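PDB 4KSI: leucine aminopeptidase 1, chloroplastic from Solanum lycopersicum, which removes N-terminal amino acids, preferably leucine, from peptides as a magnesium-dependent hexameric aminopeptidase with roles in wound signalling and insect defence. Local coordinates for residues 302-307 / 357-362. Sequence-based numbering, arbitrary orientation.
With MG (magnesium ion), chain B.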
loop_
_atom_site.group_PDB
_atom_site.type_symbol
_atom_site.label_atom_id
_atom_site.label_comp_id
_atom_site.label_asym_id
_atom_site.label_seq_id
_atom_site.Cartn_x
_atom_site.Cartn_y
_atom_site.Cartn_z
ATOM N N LEU A 302 4.044 0.925 28.803
ATOM C CA LEU A 302 4.025 2.009 27.807
ATOM C C LEU A 302 2.645 2.677 27.912
ATOM O O LEU A 302 1.639 2.168 27.347
ATOM C CB LEU A 302 4.302 1.445 26.382
ATOM C CG LEU A 302 5.793 1.403 25.953
ATOM C CD1 LEU A 302 6.319 2.811 25.654
ATOM C CD2 LEU A 302 6.649 0.826 27.088
ATOM N N THR A 303 2.591 3.853 28.542
ATOM C CA THR A 303 1.329 4.499 28.745
ATOM C C THR A 303 0.748 5.028 27.424
ATOM O O THR A 303 -0.491 5.286 27.307
ATOM C CB THR A 303 1.450 5.620 29.807
ATOM O OG1 THR A 303 2.340 6.629 29.330
ATOM C CG2 THR A 303 1.920 5.076 31.193
ATOM N N PHE A 304 1.633 5.227 26.453
ATOM C CA PHE A 304 1.244 5.393 25.049
ATOM C C PHE A 304 2.387 4.954 24.155
ATOM O O PHE A 304 3.568 5.151 24.487
ATOM C CB PHE A 304 0.850 6.836 24.659
ATOM C CG PHE A 304 0.249 6.900 23.277
ATOM C CD1 PHE A 304 -1.037 6.377 23.042
ATOM C CD2 PHE A 304 1.007 7.329 22.186
ATOM C CE1 PHE A 304 -1.572 6.334 21.735
ATOM C CE2 PHE A 304 0.480 7.336 20.910
ATOM C CZ PHE A 304 -0.811 6.826 20.686
ATOM N N ASP A 305 2.064 4.421 22.980
ATOM C CA ASP A 305 3.105 4.010 22.037
ATOM C C ASP A 305 2.747 4.509 20.656
ATOM O O ASP A 305 1.843 3.963 19.996
ATOM C CB ASP A 305 3.234 2.485 22.008
ATOM C CG ASP A 305 4.305 1.997 21.019
ATOM O OD1 ASP A 305 5.179 2.788 20.584
ATOM O OD2 ASP A 305 4.271 0.780 20.657
ATOM N N SER A 306 3.425 5.583 20.217
ATOM C CA SER A 306 3.216 6.067 18.851
ATOM C C SER A 306 3.997 5.175 17.864
ATOM O O SER A 306 3.771 5.274 16.696
ATOM C CB SER A 306 3.692 7.530 18.694
ATOM O OG SER A 306 5.123 7.604 18.883
ATOM N N GLY A 307 4.960 4.373 18.329
ATOM C CA GLY A 307 5.932 3.754 17.403
ATOM C C GLY A 307 7.260 4.499 17.397
ATOM O O GLY A 307 8.291 3.938 17.000
ATOM N N GLU A 357 6.298 6.812 27.944
ATOM C CA GLU A 357 5.536 6.843 26.688
ATOM C C GLU A 357 6.509 6.934 25.524
ATOM O O GLU A 357 7.602 7.426 25.717
ATOM C CB GLU A 357 4.439 7.946 26.657
ATOM C CG GLU A 357 4.925 9.329 26.916
ATOM C CD GLU A 357 3.843 10.391 26.729
ATOM O OE1 GLU A 357 2.626 10.053 26.634
ATOM O OE2 GLU A 357 4.215 11.593 26.710
ATOM N N ASN A 358 6.136 6.404 24.359
ATOM C CA ASN A 358 7.070 6.292 23.236
ATOM C C ASN A 358 6.611 7.344 22.205
ATOM O O ASN A 358 5.602 7.134 21.503
ATOM C CB ASN A 358 6.992 4.868 22.621
ATOM C CG ASN A 358 8.074 4.606 21.512
ATOM O OD1 ASN A 358 9.127 5.239 21.504
ATOM N ND2 ASN A 358 7.828 3.631 20.615
ATOM N N MET A 359 7.282 8.492 22.197
ATOM C CA MET A 359 6.861 9.674 21.422
ATOM C C MET A 359 7.829 10.049 20.282
ATOM O O MET A 359 8.804 9.349 20.009
ATOM C CB MET A 359 6.691 10.850 22.403
ATOM C CG MET A 359 5.658 10.533 23.482
ATOM S SD MET A 359 3.945 10.436 22.825
ATOM C CE MET A 359 3.497 12.182 23.014
ATOM N N ILE A 360 7.557 11.166 19.603
ATOM C CA ILE A 360 8.467 11.643 18.603
ATOM C C ILE A 360 8.862 13.044 18.981
ATOM O O ILE A 360 7.996 13.872 19.261
ATOM C CB ILE A 360 7.805 11.656 17.215
ATOM C CG1 ILE A 360 7.525 10.214 16.720
ATOM C CG2 ILE A 360 8.675 12.409 16.199
ATOM C CD1 ILE A 360 6.736 10.162 15.390
ATOM N N SER A 361 10.164 13.306 19.044
ATOM C CA SER A 361 10.687 14.677 19.174
ATOM C C SER A 361 12.140 14.715 18.740
ATOM O O SER A 361 12.701 13.718 18.274
ATOM C CB SER A 361 10.557 15.209 20.617
ATOM O OG SER A 361 11.457 14.489 21.460
ATOM N N ALA A 362 12.730 15.886 18.900
ATOM C CA ALA A 362 14.132 16.136 18.558
ATOM C C ALA A 362 15.034 15.321 19.513
ATOM O O ALA A 362 16.155 14.939 19.134
ATOM C CB ALA A 362 14.421 17.647 18.714
HETATM MG MG MG B . 5.708 -0.447 19.864
HETATM O O HOH W 1 1.093 9.097 28.611
HETATM O O HOH W 2 4.976 -2.048 20.304
#
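The carboxylate of D305 and the carboxamide of N358 lie side by side and point the same way, their planes 29° apart. N358 ND2 donates to D305 OD1 over 2.8 Å, close to its own amide plane and on the syn side of the carboxylate, though lifted out of the carboxylate plane. From above the other face the backbone N of G307 reaches the same oxygen, also at 2.8 Å, closing an Asx turn. The other oxygen, OD2, binds a magnesium ion at 2.0 Å; D305 serves both ions of the site, with D385 and E387 as fellow ligands. D305 and N358 are paired in parallel strands and so share a face of the sheet, and their matching torsions, CG anti to the backbone N (chi1 179° and -174°), then lay carboxylate and amide alongside each other; on this side CD1 of L302 packs 3.7 Å from CB of N358. The backbone keeps this pair in step: N358 N donates to F304 O over 2.9 Å, and N358 O accepts from both the N and the OG of S306 just past the strand end. On the other face sit F304 and E357; the F304 ring meets M359 SD obliquely, while E357 OE1 is joined to T303 OG1 through a water and forms a salt bridge with R366 of a second subunit. An alanine in place of N358 would probably leave D305 OD1 with the G307 N-H alone of these two donors, hold the carboxylate less firmly and cost T384 O the ND2 bond it also receives. In this M17 catalytic domain N358 thus acts as a second-shell residue: with OD1 gripped by two N-H donors, the rotation of the D305 carboxylate is fixed and OD2 is presented to the magnesium.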